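Local structure of lipoprotein (Klebsiella pneumoniae subsp. pneumoniae, 4HWM) at residues Pro16-Leu21 against Gly65-Arg70; Phe52-Arg55 against Ile61-Pro64; Tyr75-Thr78 against Asp82-Pro85. The protein is a lipoprotein of unknown function, from the YedD-like family, whose chain folds into a closed antiparallel beta barrel with one helix packed against it. All coordinates share one frame; numbering follows the deposited sequence.

From the N terminus, the loop ahead of strand 23-26 includes Pro16-Leu21, which packs on strand 60-70, so interaction 1 closes the longest loop of the three. Nested within that loop lies interaction 2, the hairpin of strands 50-56 and 60-70, whose second strand runs straight on into Gly65-Arg70. Interaction 3 follows in series as the hairpin of strands 73-78 and 83-89. Strand 60-70 links all three: its Lys66 and Met68 pair with Val77 and Tyr75 of interaction 3, and Gln63 of interaction 2 reaches Asp82. Neighbouring strands of one barrel are thereby joined to each other and to the N-terminal loop.

Interaction 1 of 3, residues Pro16-Leu21 against Gly65-Arg70; sequences PAPAGL and GKLMNR
Leu21 N donates to Pro18 O at 3.1 Å, closing a turn over Pro18-Leu21; Ala17, just before it, and Pro18 and Leu21, at its two ends, all touch Leu67 CD1. With backbone angles near those of a type II beta turn at Ala19 and Gly20, and a positive phi of 96° at Gly20, the chain doubles back over four residues. Across the contact the side-chain contacts are apolar, and one methyl of Leu67, CD1, does the touching. Its nearest neighbour is the backbone of the loop, with Ala17 CA 3.7 Å from Leu67 CD1. The methyl of Ala17 is a little farther off, CB lying 4.1 Å from Leu67 CD1. Leu21 and Leu67 approach tip to tip, Leu21 CD2 standing 4.1 Å from Leu67 CD1. Leu67 carries its CG beside the backbone N and anti to the carbonyl carbon (chi1 -64°), and the extended second torsion of -179° sends CD1 outward to the loop. The strand bearing Leu67 belongs to an antiparallel barrel of eight strands in simple up-and-down order, and the loop precedes the first of them, strand 23-26, in the chain. Pro18 CD is more distant, 4.4 Å from Leu67 CD1. Val45 of strand 40-45 and Ile74 of strand 73-78 also pack on Leu67, while its backbone bonds to Ala15 and Gly49. The turn itself is tied to the last strand of the barrel, where Arg102 NH2 bonds Gly20 O, and Leu21 O accepts a bond from Trp25 NE1.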
loop_
_atom_site.group_PDB
_atom_site.type_symbol
_atom_site.label_atom_id
_atom_site.label_comp_id
_atom_site.label_asym_id
_atom_site.label_seq_id
_atom_site.Cartn_x
_atom_site.Cartn_y
_atom_site.Cartn_z
ATOM N N PRO A 16 3.311 9.089 -10.302
ATOM C CA PRO A 16 4.348 8.087 -10.369
ATOM C C PRO A 16 5.110 7.964 -9.051
ATOM O O PRO A 16 5.247 8.943 -8.318
ATOM C CB PRO A 16 5.283 8.596 -11.483
ATOM C CG PRO A 16 4.421 9.494 -12.300
ATOM C CD PRO A 16 3.490 10.134 -11.336
ATOM N N ALA A 17 5.543 6.757 -8.721
ATOM C CA ALA A 17 6.279 6.556 -7.482
ATOM C C ALA A 17 7.590 7.350 -7.526
ATOM O O ALA A 17 8.352 7.203 -8.491
ATOM C CB ALA A 17 6.578 5.092 -7.304
ATOM N N PRO A 18 7.869 8.148 -6.480
ATOM C CA PRO A 18 9.232 8.708 -6.414
ATOM C C PRO A 18 10.288 7.623 -6.322
ATOM O O PRO A 18 10.039 6.535 -5.812
ATOM C CB PRO A 18 9.229 9.515 -5.111
ATOM C CG PRO A 18 7.819 9.659 -4.721
ATOM C CD PRO A 18 7.053 8.534 -5.320
ATOM N N ALA A 19 11.503 7.935 -6.762
ATOM C CA ALA A 19 12.582 6.983 -6.742
ATOM C C ALA A 19 12.728 6.345 -5.357
ATOM O O ALA A 19 12.803 7.031 -4.341
ATOM C CB ALA A 19 13.901 7.671 -7.136
ATOM N N GLY A 20 12.781 5.016 -5.346
ATOM C CA GLY A 20 12.990 4.247 -4.131
ATOM C C GLY A 20 11.717 3.731 -3.476
ATOM O O GLY A 20 11.830 2.900 -2.615
ATOM N N LEU A 21 10.545 4.236 -3.872
ATOM C CA LEU A 21 9.286 3.876 -3.220
ATOM C C LEU A 21 8.622 2.670 -3.875
ATOM O O LEU A 21 7.996 1.879 -3.179
ATOM C CB LEU A 21 8.318 5.038 -3.154
ATOM C CG LEU A 21 7.013 4.782 -2.384
ATOM C CD1 LEU A 21 7.292 4.397 -0.899
ATOM C CD2 LEU A 21 6.040 5.968 -2.526
ATOM N N GLY A 65 -5.449 1.314 -4.560
ATOM C CA GLY A 65 -5.375 2.758 -4.430
ATOM C C GLY A 65 -4.431 3.363 -5.464
ATOM O O GLY A 65 -3.970 2.677 -6.370
ATOM N N LYS A 66 -4.169 4.645 -5.276
ATOM C CA LYS A 66 -3.315 5.423 -6.157
ATOM C C LYS A 66 -2.488 6.365 -5.335
ATOM O O LYS A 66 -3.006 6.967 -4.416
ATOM C CB LYS A 66 -4.153 6.339 -7.086
ATOM C CG LYS A 66 -5.038 5.651 -8.030
ATOM C CD LYS A 66 -5.930 6.639 -8.768
ATOM C CE LYS A 66 -6.911 5.974 -9.680
ATOM N NZ LYS A 66 -7.856 7.029 -10.224
ATOM N N LEU A 67 -1.234 6.590 -5.719
ATOM C CA LEU A 67 -0.458 7.663 -5.106
ATOM C C LEU A 67 -0.950 9.016 -5.611
ATOM O O LEU A 67 -1.368 9.147 -6.777
ATOM C CB LEU A 67 1.003 7.551 -5.467
ATOM C CG LEU A 67 1.756 6.334 -4.988
ATOM C CD1 LEU A 67 3.213 6.477 -5.475
ATOM C CD2 LEU A 67 1.682 6.152 -3.465
HETATM N N MSE A 68 -0.897 10.001 -4.723
HETATM C CA MSE A 68 -1.210 11.387 -5.051
HETATM C C MSE A 68 -0.107 12.234 -4.462
HETATM O O MSE A 68 0.395 11.981 -3.364
HETATM C CB MSE A 68 -2.562 11.762 -4.453
HETATM C CG MSE A 68 -3.013 13.193 -4.711
HETATM SE SE MSE A 68 -4.696 13.552 -3.814
HETATM C CE MSE A 68 -3.984 13.639 -1.978
ATOM N N ASN A 69 0.289 13.255 -5.226
ATOM C CA ASN A 69 1.217 14.262 -4.761
ATOM C C ASN A 69 0.366 15.486 -4.395
ATOM O O ASN A 69 -0.378 15.999 -5.236
ATOM C CB ASN A 69 2.214 14.580 -5.879
ATOM C CG ASN A 69 3.507 15.195 -5.380
ATOM O OD1 ASN A 69 3.935 14.991 -4.245
ATOM N ND2 ASN A 69 4.157 15.936 -6.258
ATOM N N ARG A 70 0.419 15.901 -3.132
ATOM C CA ARG A 70 -0.229 17.139 -2.683
ATOM C C ARG A 70 0.804 17.958 -1.935
ATOM O O ARG A 70 1.333 17.517 -0.919
ATOM C CB ARG A 70 -1.438 16.848 -1.782
ATOM C CG ARG A 70 -2.286 18.089 -1.440
ATOM C CD ARG A 70 -3.672 17.717 -0.867
ATOM N NE ARG A 70 -3.614 17.202 0.509
ATOM C CZ ARG A 70 -4.630 16.624 1.163
ATOM N NH1 ARG A 70 -5.824 16.461 0.589
ATOM N NH2 ARG A 70 -4.450 16.195 2.412
#

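Interaction 2 of 3, residues Phe52-Arg55 against Ile61-Pro64; sequences FDCR and IAQP
The ring of Phe52 lies beside the pyrrolidine of Pro64, the two side chains pointing the same way, with Phe52 CE1 3.8 Å from Pro64 CG. Pro64 CG sits at the edge of the Phe52 ring, in its plane. The methyl of Ala62 meets the ring at its far end and obliquely, Ala62 CB lying 3.5 Å from Phe52 CZ. Phe52 has CG anti to the backbone N (chi1 -163°), which extends the ring over the neighbouring strand to both partners. Cys54 is directed to this same face of the sheet, its SG 4.0 Å from Ala62 CB. Beneath these contacts the backbones pair as an antiparallel beta hairpin, part of the eight-stranded barrel. Asp53 and Gln63 exchange two hydrogen bonds, the shorter being Gln63 N to Asp53 O at 2.8 Å, and Arg55 and Ile61 repeat the pattern. On the other face, Arg55 grips the carboxylate of Asp53 side-on: NE reaches OD1 at 2.9 Å and NH2 reaches OD2, each at a syn lone pair, with both oxygens nearly in the guanidinium plane. This bidentate salt bridge holds the two flat groups nearly coplanar and fixes the rotation of the carboxylate. A water spans to the opposite strand, donating to Gln63 OE1 at 2.7 Å and only weakly to Asp53 OD2. In the next shell Tyr95 OH bonds Asp53 OD2, Asp96 forms a second salt bridge with Arg55 NH2, and Gln63 NE2 bonds Asp82 OD2. Helix 108-118 covers the face carrying Phe52 and Cys54: Trp114 meets the Phe52 ring, and Cys110 touches Phe52 and forms the disulfide with Cys54.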
loop_
_atom_site.group_PDB
_atom_site.type_symbol
_atom_site.label_atom_id
_atom_site.label_comp_id
_atom_site.label_asym_id
_atom_site.label_seq_id
_atom_site.Cartn_x
_atom_site.Cartn_y
_atom_site.Cartn_z
ATOM N N PHE A 52 -1.657 -1.097 -3.503
ATOM C CA PHE A 52 -2.515 -2.141 -2.940
ATOM C C PHE A 52 -2.189 -2.285 -1.478
ATOM O O PHE A 52 -1.031 -2.566 -1.129
ATOM C CB PHE A 52 -2.254 -3.463 -3.671
ATOM C CG PHE A 52 -3.329 -4.506 -3.491
ATOM C CD1 PHE A 52 -4.602 -4.291 -3.977
ATOM C CD2 PHE A 52 -3.058 -5.700 -2.842
ATOM C CE1 PHE A 52 -5.571 -5.282 -3.858
ATOM C CE2 PHE A 52 -4.021 -6.666 -2.697
ATOM C CZ PHE A 52 -5.284 -6.447 -3.176
ATOM N N ASP A 53 -3.199 -2.072 -0.635
ATOM C CA ASP A 53 -3.047 -2.063 0.837
ATOM C C ASP A 53 -3.730 -3.337 1.317
ATOM O O ASP A 53 -4.943 -3.447 1.144
ATOM C CB ASP A 53 -3.714 -0.790 1.376
ATOM C CG ASP A 53 -3.731 -0.693 2.894
ATOM O OD1 ASP A 53 -3.731 -1.725 3.577
ATOM O OD2 ASP A 53 -3.774 0.445 3.382
ATOM N N CYS A 54 -2.948 -4.294 1.843
ATOM C CA CYS A 54 -3.471 -5.624 2.189
ATOM C C CYS A 54 -3.086 -5.924 3.611
ATOM O O CYS A 54 -1.909 -5.942 3.942
ATOM C CB CYS A 54 -2.902 -6.665 1.228
ATOM S SG CYS A 54 -3.525 -8.318 1.459
ATOM N N ARG A 55 -4.077 -6.139 4.459
ATOM C CA ARG A 55 -3.841 -6.383 5.877
ATOM C C ARG A 55 -4.522 -7.678 6.251
ATOM O O ARG A 55 -5.586 -7.968 5.755
ATOM C CB ARG A 55 -4.381 -5.237 6.691
ATOM C CG ARG A 55 -3.800 -3.924 6.219
ATOM C CD ARG A 55 -4.201 -2.804 7.071
ATOM N NE ARG A 55 -4.023 -1.516 6.411
ATOM C CZ ARG A 55 -4.026 -0.333 6.996
ATOM N NH1 ARG A 55 -4.217 -0.218 8.308
ATOM N NH2 ARG A 55 -3.889 0.747 6.245
ATOM N N ILE A 61 -8.192 -7.943 4.565
ATOM C CA ILE A 61 -8.834 -6.770 4.012
ATOM C C ILE A 61 -7.813 -6.145 3.075
ATOM O O ILE A 61 -6.707 -5.818 3.490
ATOM C CB ILE A 61 -9.340 -5.777 5.090
ATOM C CG1 ILE A 61 -9.919 -4.525 4.416
ATOM C CG2 ILE A 61 -8.274 -5.391 6.086
ATOM C CD1 ILE A 61 -10.905 -3.778 5.277
ATOM N N ALA A 62 -8.182 -6.031 1.813
ATOM C CA ALA A 62 -7.291 -5.495 0.810
ATOM C C ALA A 62 -8.009 -4.444 -0.049
ATOM O O ALA A 62 -9.196 -4.589 -0.365
ATOM C CB ALA A 62 -6.764 -6.628 -0.044
ATOM N N GLN A 63 -7.290 -3.381 -0.393
ATOM C CA GLN A 63 -7.866 -2.255 -1.129
ATOM C C GLN A 63 -6.878 -1.692 -2.118
ATOM O O GLN A 63 -5.796 -1.283 -1.723
ATOM C CB GLN A 63 -8.243 -1.113 -0.182
ATOM C CG GLN A 63 -9.192 -1.514 0.966
ATOM C CD GLN A 63 -9.163 -0.484 2.042
ATOM O OE1 GLN A 63 -8.742 -0.767 3.169
ATOM N NE2 GLN A 63 -9.503 0.748 1.686
ATOM N N PRO A 64 -7.263 -1.639 -3.402
ATOM C CA PRO A 64 -6.454 -0.911 -4.368
ATOM C C PRO A 64 -6.452 0.597 -4.061
ATOM O O PRO A 64 -7.359 1.116 -3.411
ATOM C CB PRO A 64 -7.137 -1.236 -5.706
ATOM C CG PRO A 64 -7.815 -2.614 -5.453
ATOM C CD PRO A 64 -8.329 -2.439 -4.042
HETATM O O HOH W 1 -6.474 0.520 3.824
#

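Interaction 3 of 3, residues Tyr75-Thr78 against Asp82-Pro85; sequences YNVT and DIYP
The ring of Tyr75 leans obliquely on Pro85 and Ile83, using its CD2 and CE2 atoms for the contact. Tyr75 CD2 lies 3.5 Å from Pro85 N, and Tyr75 CE2 stands 3.8 Å from Pro85 CB. Ile83 adds its CG2 methyl, 3.8 Å from Tyr75 CD2, while Arg70 makes a cation-pi contact with the same ring. The ring of Tyr84, on the other face of the sheet, is met obliquely by Thr78, whose CG2 is 4.0 Å from Tyr84 CE2; Tyr95 packs against Tyr84 with the ring planes about 75° apart. Between the two rings run the paired strands of a beta hairpin, neighbours in the eight-stranded barrel, with Asn76 and Tyr84 as the hydrogen-bonded pair. Asn76 N to Tyr84 O is 2.8 Å, and Tyr84 N returns a bond to Asn76 O. Next to Tyr75 and Ile83, Val77 runs alongside Ile83, both pointing the same way. At the turn end the pairing changes. Thr78 N still donates to Asp82 O, but Asp82 N turns to the Thr78 hydroxyl, OG1, at 3.1 Å. Thr78 OG1 sits between its own backbone N and carbonyl carbon (chi1 66°), where it also donates to Asp82 OD2 at 2.9 Å, approaching from above the carboxylate plane. The Asn76 amide is held on both of its polar atoms, OD1 by Thr51 OG1 and ND2 by Tyr95 OH.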
loop_
_atom_site.group_PDB
_atom_site.type_symbol
_atom_site.label_atom_id
_atom_site.label_comp_id
_atom_site.label_asym_id
_atom_site.label_seq_id
_atom_site.Cartn_x
_atom_site.Cartn_y
_atom_site.Cartn_z
ATOM N N TYR A 75 0.970 10.733 -0.803
ATOM C CA TYR A 75 -0.138 10.050 -0.126
ATOM C C TYR A 75 -0.600 8.840 -0.918
ATOM O O TYR A 75 -0.550 8.847 -2.140
ATOM C CB TYR A 75 -1.326 10.979 -0.023
ATOM C CG TYR A 75 -1.042 12.239 0.769
ATOM C CD1 TYR A 75 -0.500 13.356 0.149
ATOM C CD2 TYR A 75 -1.289 12.294 2.140
ATOM C CE1 TYR A 75 -0.231 14.509 0.877
ATOM C CE2 TYR A 75 -1.021 13.461 2.885
ATOM C CZ TYR A 75 -0.489 14.551 2.238
ATOM O OH TYR A 75 -0.237 15.708 2.949
ATOM N N ASN A 76 -1.074 7.816 -0.214
ATOM C CA ASN A 76 -1.882 6.790 -0.823
ATOM C C ASN A 76 -3.357 7.184 -0.703
ATOM O O ASN A 76 -3.811 7.481 0.382
ATOM C CB ASN A 76 -1.637 5.425 -0.180
ATOM C CG ASN A 76 -2.343 4.307 -0.937
ATOM O OD1 ASN A 76 -2.481 4.380 -2.158
ATOM N ND2 ASN A 76 -2.799 3.280 -0.225
ATOM N N VAL A 77 -4.077 7.159 -1.817
ATOM C CA VAL A 77 -5.523 7.387 -1.852
ATOM C C VAL A 77 -6.194 6.068 -2.234
ATOM O O VAL A 77 -6.006 5.575 -3.330
ATOM C CB VAL A 77 -5.931 8.494 -2.877
ATOM C CG1 VAL A 77 -7.430 8.744 -2.793
ATOM C CG2 VAL A 77 -5.114 9.764 -2.639
ATOM N N THR A 78 -6.955 5.464 -1.325
ATOM C CA THR A 78 -7.569 4.179 -1.650
ATOM C C THR A 78 -8.812 4.396 -2.466
ATOM O O THR A 78 -9.352 5.503 -2.492
ATOM C CB THR A 78 -7.975 3.368 -0.417
ATOM O OG1 THR A 78 -9.028 4.060 0.255
ATOM C CG2 THR A 78 -6.828 3.122 0.502
ATOM N N ASP A 82 -9.881 6.796 1.390
ATOM C CA ASP A 82 -8.994 6.978 2.540
ATOM C C ASP A 82 -7.709 7.620 1.979
ATOM O O ASP A 82 -7.263 7.251 0.889
ATOM C CB ASP A 82 -8.656 5.651 3.234
ATOM C CG ASP A 82 -9.869 4.776 3.495
ATOM O OD1 ASP A 82 -10.810 5.241 4.193
ATOM O OD2 ASP A 82 -9.862 3.609 3.009
ATOM N N ILE A 83 -7.151 8.579 2.710
ATOM C CA ILE A 83 -5.921 9.281 2.316
ATOM C C ILE A 83 -4.869 9.133 3.409
ATOM O O ILE A 83 -5.093 9.526 4.545
ATOM C CB ILE A 83 -6.211 10.755 2.005
ATOM C CG1 ILE A 83 -7.148 10.857 0.796
ATOM C CG2 ILE A 83 -4.950 11.512 1.692
ATOM C CD1 ILE A 83 -7.555 12.297 0.437
ATOM N N TYR A 84 -3.719 8.561 3.052
ATOM C CA TYR A 84 -2.687 8.234 4.006
ATOM C C TYR A 84 -1.326 8.729 3.537
ATOM O O TYR A 84 -0.832 8.275 2.504
ATOM C CB TYR A 84 -2.587 6.722 4.133
ATOM C CG TYR A 84 -3.839 5.989 4.553
ATOM C CD1 TYR A 84 -4.426 6.220 5.770
ATOM C CD2 TYR A 84 -4.373 5.005 3.752
ATOM C CE1 TYR A 84 -5.576 5.504 6.155
ATOM C CE2 TYR A 84 -5.494 4.279 4.138
ATOM C CZ TYR A 84 -6.091 4.533 5.336
ATOM O OH TYR A 84 -7.219 3.802 5.695
ATOM N N PRO A 85 -0.679 9.587 4.339
ATOM C CA PRO A 85 0.673 9.987 3.977
ATOM C C PRO A 85 1.634 8.813 4.043
ATOM O O PRO A 85 1.535 7.973 4.942
ATOM C CB PRO A 85 1.022 11.072 5.014
ATOM C CG PRO A 85 0.071 10.898 6.131
ATOM C CD PRO A 85 -1.168 10.296 5.548
#